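Local coordinates for metallo-beta-lactamase FIM-1 (Pseudomonas aeruginosa, PDB 6V3Q), which probably hydrolyses the lactam ring of beta-lactam antibiotics to a substituted beta-amino acid, as a zinc-dependent class B enzyme that confers antibiotic resistance, at residues A[167-172]-A[206-211]; A[202-207]-A[212-217]. All coordinates share one frame; numbering follows the deposited sequence.

Interaction 1: residues A[167-172]-A[206-211]; sequences RPSGST and HGPMAG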
ATOM      1  N   ARG A 167      -3.395  -7.527  15.535  1.00 51.54           N
ATOM      2  CA  ARG A 167      -3.862  -6.865  14.328  1.00 52.73           C
ATOM      3  C   ARG A 167      -3.795  -5.349  14.485  1.00 56.33           C
ATOM      4  O   ARG A 167      -3.930  -4.826  15.594  1.00 57.22           O
ATOM      5  CB  ARG A 167      -5.290  -7.293  14.010  1.00 54.46           C
ATOM      6  CG  ARG A 167      -5.396  -8.732  13.535  1.00 53.99           C
ATOM      7  CD  ARG A 167      -4.563  -8.940  12.283  1.00 54.34           C
ATOM      8  NE  ARG A 167      -5.172  -8.308  11.115  1.00 57.49           N
ATOM      9  CZ  ARG A 167      -4.502  -7.958  10.021  1.00 68.52           C
ATOM     10  NH1 ARG A 167      -5.139  -7.390   9.005  1.00 73.69           N
ATOM     11  NH2 ARG A 167      -3.194  -8.162   9.944  1.00 67.89           N
ATOM     12  N   PRO A 168      -3.564  -4.623  13.390  1.00 60.01           N
ATOM     13  CA  PRO A 168      -3.520  -3.158  13.471  1.00 59.98           C
ATOM     14  C   PRO A 168      -4.848  -2.590  13.945  1.00 59.91           C
ATOM     15  O   PRO A 168      -5.908  -3.190  13.761  1.00 62.65           O
ATOM     16  CB  PRO A 168      -3.216  -2.730  12.030  1.00 62.49           C
ATOM     17  CG  PRO A 168      -2.618  -3.943  11.386  1.00 62.67           C
ATOM     18  CD  PRO A 168      -3.284  -5.115  12.030  1.00 58.56           C
ATOM     19  N   SER A 169      -4.779  -1.414  14.568  1.00 59.46           N
ATOM     20  CA  SER A 169      -5.995  -0.742  15.002  1.00 63.53           C
ATOM     21  C   SER A 169      -6.845  -0.370  13.794  1.00 64.98           C
ATOM     22  O   SER A 169      -6.330   0.059  12.758  1.00 59.48           O
ATOM     23  CB  SER A 169      -5.653   0.505  15.815  1.00 65.72           C
ATOM     24  OG  SER A 169      -5.174   1.537  14.973  1.00 68.65           O
ATOM     25  N   GLY A 170      -8.159  -0.537  13.930  1.00 66.21           N
ATOM     26  CA  GLY A 170      -9.070  -0.332  12.827  1.00 64.45           C
ATOM     27  C   GLY A 170      -9.273  -1.541  11.946  1.00 62.82           C
ATOM     28  O   GLY A 170     -10.046  -1.464  10.980  1.00 64.99           O
ATOM     29  N   SER A 171      -8.614  -2.655  12.248  1.00 62.29           N
ATOM     30  CA  SER A 171      -8.736  -3.844  11.421  1.00 66.80           C
ATOM     31  C   SER A 171     -10.121  -4.458  11.563  1.00 67.32           C
ATOM     32  O   SER A 171     -10.688  -4.506  12.658  1.00 70.67           O
ATOM     33  CB  SER A 171      -7.670  -4.867  11.805  1.00 68.61           C
ATOM     34  OG  SER A 171      -6.382  -4.276  11.783  1.00 78.23           O
ATOM     35  N   THR A 172     -10.670  -4.917  10.439  1.00 68.69           N
ATOM     36  CA  THR A 172     -11.915  -5.668  10.431  1.00 68.89           C
ATOM     37  C   THR A 172     -11.728  -7.106   9.965  1.00 71.73           C
ATOM     38  O   THR A 172     -12.720  -7.831   9.826  1.00 78.04           O
ATOM     39  CB  THR A 172     -12.964  -4.972   9.547  1.00 69.32           C
ATOM     40  OG1 THR A 172     -12.537  -4.982   8.180  1.00 75.55           O
ATOM     41  CG2 THR A 172     -13.181  -3.529   9.996  1.00 70.10           C
ATOM     42  N   HIS A 206       1.814  -3.532  11.902  1.00 58.47           N
ATOM     43  CA  HIS A 206       1.391  -2.526  10.940  1.00 63.25           C
ATOM     44  C   HIS A 206       0.648  -1.403  11.647  1.00 60.44           C
ATOM     45  O   HIS A 206      -0.183  -1.653  12.527  1.00 64.15           O
ATOM     46  CB  HIS A 206       0.497  -3.141   9.865  1.00 70.96           C
ATOM     47  CG  HIS A 206       1.061  -4.385   9.261  1.00 78.05           C
ATOM     48  ND1 HIS A 206       2.339  -4.448   8.748  1.00 80.88           N
ATOM     49  CD2 HIS A 206       0.527  -5.618   9.094  1.00 78.40           C
ATOM     50  CE1 HIS A 206       2.566  -5.664   8.286  1.00 81.04           C
ATOM     51  NE2 HIS A 206       1.483  -6.394   8.483  1.00 80.89           N
ATOM     52  N   GLY A 207       0.953  -0.168  11.262  1.00 65.49           N
ATOM     53  CA  GLY A 207       0.239   0.975  11.772  1.00 66.17           C
ATOM     54  C   GLY A 207       0.701   1.417  13.144  1.00 67.02           C
ATOM     55  O   GLY A 207       1.701   0.930  13.682  1.00 59.81           O
ATOM     56  N   PRO A 208      -0.039   2.344  13.745  1.00 67.77           N
ATOM     57  CA  PRO A 208       0.439   3.000  14.963  1.00 64.66           C
ATOM     58  C   PRO A 208       0.300   2.137  16.206  1.00 57.44           C
ATOM     59  O   PRO A 208      -0.572   1.273  16.308  1.00 59.26           O
ATOM     60  CB  PRO A 208      -0.458   4.240  15.060  1.00 66.68           C
ATOM     61  CG  PRO A 208      -1.733   3.808  14.422  1.00 68.29           C
ATOM     62  CD  PRO A 208      -1.338   2.882  13.300  1.00 69.79           C
ATOM     63  N   MET A 209       1.198   2.392  17.155  1.00 61.28           N
ATOM     64  CA  MET A 209       1.072   1.832  18.493  1.00 61.58           C
ATOM     65  C   MET A 209      -0.218   2.316  19.144  1.00 58.59           C
ATOM     66  O   MET A 209      -0.627   3.466  18.968  1.00 60.45           O
ATOM     67  CB  MET A 209       2.288   2.237  19.333  1.00 68.11           C
ATOM     68  CG  MET A 209       2.125   2.102  20.844  1.00 76.17           C
ATOM     69  SD  MET A 209       3.545   2.753  21.754  1.00 83.56           S
ATOM     70  CE  MET A 209       3.564   4.460  21.200  1.00 82.90           C
ATOM     71  N   ALA A 210      -0.869   1.426  19.884  1.00 52.12           N
ATOM     72  CA  ALA A 210      -2.121   1.752  20.559  1.00 53.77           C
ATOM     73  C   ALA A 210      -2.107   1.075  21.926  1.00 57.89           C
ATOM     74  O   ALA A 210      -1.051   0.697  22.445  1.00 59.14           O
ATOM     75  CB  ALA A 210      -3.324   1.344  19.696  1.00 52.31           C
ATOM     76  N   GLY A 211      -3.288   0.914  22.524  1.00 56.93           N
ATOM     77  CA  GLY A 211      -3.425   0.358  23.843  1.00 55.37           C
ATOM     78  C   GLY A 211      -3.897  -1.082  23.837  1.00 61.06           C
ATOM     79  O   GLY A 211      -3.820  -1.793  22.826  1.00 59.04           O
TER
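Pro168 and His206 bring two irregular loops together, with their CA atoms 5.6 Å apart. The loop 167-172 contains a type II beta turn from Pro168 to Ser171. It follows strand 159-161 of the metallo-beta-lactamase fold, while 206-211 leads from strand 201-203 toward the C-terminal helix. The turn is closed by Ser171 N, which donates to Pro168 O at 3.1 Å. Gly170 is its third residue, and its positive phi of 87° suits a glycine there. No hydrogen bond joins the two segments, so the contact rests on van der Waals touch. Pro168 makes the closest touches. Its ring lies alongside the His206 side chain, and both point the same way. CB of Pro168 sits 3.3 Å from the carbonyl O of His206. The CD of Pro168 lies against one face of the Arg167 guanidinium, offset toward the rim. Arg167 folds back to reach it, and its NE is bonded to Ser173 O.

With CG beside the backbone N (chi1 -49°), the His206 imidazole presents its edge, not a face, to Pro168 CG. ND1 is held by Pro35 O, a bond that should help fix the ring rotation. The side chain lies about 7 Å from the bound zinc ion, too far to be its ligand. In class B1 relatives the matching histidine binds the second zinc, so the mono-zinc form probably has this ligand without its metal. Trp31 of the second subunit packs on both Pro168 and Pro208, and its NE1 bonds to Ser169 O. Ser169 makes a looser touch, its OG being 4.2 Å from Pro208 CG. Pro168 CG stands 3.6 Å from His206 CB.

Interaction 2: residues A[202-207]-A[212-217]; sequences IIPSHG and RELFEL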
ATOM      1  N   ILE A 202       0.805  -1.108  23.281  1.00 54.72           N
ATOM      2  CA  ILE A 202       0.810  -2.327  22.480  1.00 52.42           C
ATOM      3  C   ILE A 202       1.162  -1.952  21.049  1.00 56.33           C
ATOM      4  O   ILE A 202       0.513  -1.086  20.450  1.00 57.89           O
ATOM      5  CB  ILE A 202      -0.551  -3.046  22.541  1.00 50.46           C
ATOM      6  CG1 ILE A 202      -1.000  -3.205  23.995  1.00 55.19           C
ATOM      7  CG2 ILE A 202      -0.469  -4.399  21.859  1.00 40.33           C
ATOM      8  CD1 ILE A 202      -0.025  -3.977  24.855  1.00 56.22           C
ATOM      9  N   ILE A 203       2.182  -2.604  20.501  1.00 54.13           N
ATOM     10  CA  ILE A 203       2.712  -2.276  19.185  1.00 52.31           C
ATOM     11  C   ILE A 203       2.421  -3.448  18.246  1.00 54.77           C
ATOM     12  O   ILE A 203       2.989  -4.536  18.421  1.00 55.23           O
ATOM     13  CB  ILE A 203       4.216  -1.972  19.240  1.00 52.92           C
ATOM     14  CG1 ILE A 203       4.491  -0.816  20.207  1.00 50.86           C
ATOM     15  CG2 ILE A 203       4.747  -1.650  17.849  1.00 51.92           C
ATOM     16  CD1 ILE A 203       5.961  -0.479  20.353  1.00 52.62           C
ATOM     17  N   PRO A 204       1.568  -3.278  17.243  1.00 55.21           N
ATOM     18  CA  PRO A 204       1.397  -4.305  16.213  1.00 54.47           C
ATOM     19  C   PRO A 204       2.461  -4.137  15.133  1.00 58.96           C
ATOM     20  O   PRO A 204       3.290  -3.230  15.174  1.00 59.57           O
ATOM     21  CB  PRO A 204      -0.007  -4.023  15.678  1.00 56.20           C
ATOM     22  CG  PRO A 204      -0.136  -2.537  15.809  1.00 57.96           C
ATOM     23  CD  PRO A 204       0.650  -2.142  17.044  1.00 58.01           C
ATOM     24  N   SER A 205       2.425  -5.037  14.150  1.00 60.19           N
ATOM     25  CA  SER A 205       3.404  -4.974  13.072  1.00 63.44           C
ATOM     26  C   SER A 205       3.089  -3.871  12.074  1.00 60.30           C
ATOM     27  O   SER A 205       4.009  -3.323  11.460  1.00 64.19           O
ATOM     28  CB  SER A 205       3.486  -6.317  12.350  1.00 75.18           C
ATOM     29  OG  SER A 205       4.339  -7.204  13.042  1.00 80.94           O
ATOM     30  N   HIS A 206       1.814  -3.532  11.902  1.00 58.47           N
ATOM     31  CA  HIS A 206       1.391  -2.526  10.940  1.00 63.25           C
ATOM     32  C   HIS A 206       0.648  -1.403  11.647  1.00 60.44           C
ATOM     33  O   HIS A 206      -0.183  -1.653  12.527  1.00 64.15           O
ATOM     34  CB  HIS A 206       0.497  -3.141   9.865  1.00 70.96           C
ATOM     35  CG  HIS A 206       1.061  -4.385   9.261  1.00 78.05           C
ATOM     36  ND1 HIS A 206       2.339  -4.448   8.748  1.00 80.88           N
ATOM     37  CD2 HIS A 206       0.527  -5.618   9.094  1.00 78.40           C
ATOM     38  CE1 HIS A 206       2.566  -5.664   8.286  1.00 81.04           C
ATOM     39  NE2 HIS A 206       1.483  -6.394   8.483  1.00 80.89           N
ATOM     40  N   GLY A 207       0.953  -0.168  11.262  1.00 65.49           N
ATOM     41  CA  GLY A 207       0.239   0.975  11.772  1.00 66.17           C
ATOM     42  C   GLY A 207       0.701   1.417  13.144  1.00 67.02           C
ATOM     43  O   GLY A 207       1.701   0.930  13.682  1.00 59.81           O
ATOM     44  N   ARG A 212      -4.403  -1.520  24.993  1.00 58.85           N
ATOM     45  CA  ARG A 212      -4.828  -2.903  25.166  1.00 54.60           C
ATOM     46  C   ARG A 212      -6.095  -3.241  24.389  1.00 57.41           C
ATOM     47  O   ARG A 212      -6.475  -4.416  24.348  1.00 59.61           O
ATOM     48  CB  ARG A 212      -5.032  -3.208  26.652  1.00 53.68           C
ATOM     49  CG  ARG A 212      -3.773  -3.053  27.492  1.00 53.16           C
ATOM     50  CD  ARG A 212      -3.992  -3.481  28.935  1.00 53.13           C
ATOM     51  NE  ARG A 212      -4.253  -4.914  29.064  1.00 49.00           N
ATOM     52  CZ  ARG A 212      -3.307  -5.849  29.069  1.00 53.80           C
ATOM     53  NH1 ARG A 212      -2.028  -5.512  28.943  1.00 52.71           N
ATOM     54  NH2 ARG A 212      -3.636  -7.127  29.197  1.00 57.44           N
ATOM     55  N   GLU A 213      -6.758  -2.255  23.780  1.00 58.21           N
ATOM     56  CA  GLU A 213      -7.904  -2.553  22.927  1.00 59.11           C
ATOM     57  C   GLU A 213      -7.502  -3.366  21.706  1.00 62.97           C
ATOM     58  O   GLU A 213      -8.353  -4.039  21.114  1.00 64.49           O
ATOM     59  CB  GLU A 213      -8.598  -1.263  22.487  1.00 62.19           C
ATOM     60  CG  GLU A 213      -7.777  -0.376  21.564  1.00 69.99           C
ATOM     61  CD  GLU A 213      -6.746   0.449  22.307  1.00 79.83           C
ATOM     62  OE1 GLU A 213      -6.707   0.381  23.554  1.00 82.62           O
ATOM     63  OE2 GLU A 213      -5.973   1.171  21.644  1.00 84.22           O
ATOM     64  N   LEU A 214      -6.225  -3.313  21.313  1.00 57.67           N
ATOM     65  CA  LEU A 214      -5.733  -4.185  20.251  1.00 58.53           C
ATOM     66  C   LEU A 214      -5.868  -5.654  20.627  1.00 55.16           C
ATOM     67  O   LEU A 214      -6.069  -6.502  19.749  1.00 53.60           O
ATOM     68  CB  LEU A 214      -4.274  -3.854  19.929  1.00 54.32           C
ATOM     69  CG  LEU A 214      -4.012  -2.533  19.200  1.00 61.27           C
ATOM     70  CD1 LEU A 214      -2.594  -2.491  18.652  1.00 60.45           C
ATOM     71  CD2 LEU A 214      -5.026  -2.333  18.091  1.00 61.17           C
ATOM     72  N   PHE A 215      -5.751  -5.974  21.917  1.00 50.90           N
ATOM     73  CA  PHE A 215      -6.003  -7.339  22.369  1.00 48.73           C
ATOM     74  C   PHE A 215      -7.461  -7.723  22.147  1.00 49.73           C
ATOM     75  O   PHE A 215      -7.759  -8.797  21.612  1.00 53.92           O
ATOM     76  CB  PHE A 215      -5.632  -7.479  23.846  1.00 48.08           C
ATOM     77  CG  PHE A 215      -4.152  -7.481  24.105  1.00 52.89           C
ATOM     78  CD1 PHE A 215      -3.630  -6.868  25.233  1.00 55.22           C
ATOM     79  CD2 PHE A 215      -3.282  -8.105  23.226  1.00 51.87           C
ATOM     80  CE1 PHE A 215      -2.269  -6.869  25.474  1.00 57.76           C
ATOM     81  CE2 PHE A 215      -1.915  -8.110  23.465  1.00 53.56           C
ATOM     82  CZ  PHE A 215      -1.413  -7.490  24.589  1.00 55.71           C
ATOM     83  N   GLU A 216      -8.384  -6.855  22.565  1.00 51.75           N
ATOM     84  CA  GLU A 216      -9.804  -7.117  22.350  1.00 57.22           C
ATOM     85  C   GLU A 216     -10.112  -7.279  20.867  1.00 58.79           C
ATOM     86  O   GLU A 216     -10.830  -8.205  20.469  1.00 62.40           O
ATOM     87  CB  GLU A 216     -10.642  -5.987  22.947  1.00 61.99           C
ATOM     88  CG  GLU A 216     -12.113  -6.056  22.569  1.00 75.30           C
ATOM     89  CD  GLU A 216     -12.885  -4.835  23.019  1.00 87.63           C
ATOM     90  OE1 GLU A 216     -14.015  -4.632  22.527  1.00 93.16           O
ATOM     91  OE2 GLU A 216     -12.363  -4.078  23.864  1.00 91.44           O
ATOM     92  N   LEU A 217      -9.570  -6.388  20.034  1.00 54.15           N
ATOM     93  CA  LEU A 217      -9.856  -6.430  18.603  1.00 55.41           C
ATOM     94  C   LEU A 217      -9.409  -7.751  17.989  1.00 54.02           C
ATOM     95  O   LEU A 217     -10.170  -8.400  17.261  1.00 56.99           O
ATOM     96  CB  LEU A 217      -9.177  -5.252  17.904  1.00 60.57           C
ATOM     97  CG  LEU A 217      -9.272  -5.225  16.376  1.00 64.84           C
ATOM     98  CD1 LEU A 217     -10.729  -5.314  15.944  1.00 66.75           C
ATOM     99  CD2 LEU A 217      -8.605  -3.981  15.800  1.00 66.62           C
TER
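Ile202, in strand 201-203, meets Leu214 and Phe215 on the C-terminal helix. The apolar contacts dominate. Ile202 CD1 touches the Phe215 ring at CE1, 3.7 Å away, and lies almost as near to CZ. The two side chains cross at about a right angle, and the methyl approaches the ring obliquely. Ile202 divides its branches between two partners. With chi1 at -50°, CG1 lies beside the backbone N and carries CD1 to the phenyl ring. CG2 is anti to that N and faces Leu214 CD1 at 4.3 Å. The same Leu214 methyl packs on Pro204, 3.6 Å from its CD and slightly farther from its CG. CD1 is thus the arm that links Leu214 to both Ile202 and Pro204. Ile202 CG1 also packs against the backbone of Arg212, 3.9 Å from its N.

Arg212 supplies the polar side. Phe215 CE1 rests over one face of the Arg212 guanidinium, 3.6 Å above its plane and toward the rim. NH1 in turn sits at the edge of the phenyl ring, in its plane. The guanidinium is anchored by backbone carbonyls: NH1 by Ala199 O and Phe196 O, NH2 by Ala193 O. These bonds tie Arg212, next to the helix, to helix 185-195 and the loop after it.

Two backbone hydrogen bonds run within 212-217: Phe215 N to Arg212 O at 3.0 Å and Leu217 N to Glu213 O at 2.9 Å. Phe215 also packs on Val189 and Val192 of helix 185-195. A last strand with a helix folded back over the sheet is characteristic of the C-terminal half of the alpha-beta/beta-alpha sandwich of metallo-beta-lactamases.

The chain leaves strand 159-161 and forms the loop 167-172. It then runs through helix 185-195 to strand 201-203. Interaction 1 closes this long loop when 206-211 returns to the turn. Interaction 2 closes a much shorter loop, from 202-207 to 212-217. The two loops cross, because 202-207 starts inside the first loop and overlaps its closing segment, while 212-217 lies beyond it. They share His206 and Gly207. Ala210 O and Ile202 N, 2.7 Å apart, probably hydrogen bond and join the contacts directly. Leu217 CD1 also packs on Ser171 O. Together the contacts tie the edge strand and C-terminal helix to a loop near the zinc site and the second subunit.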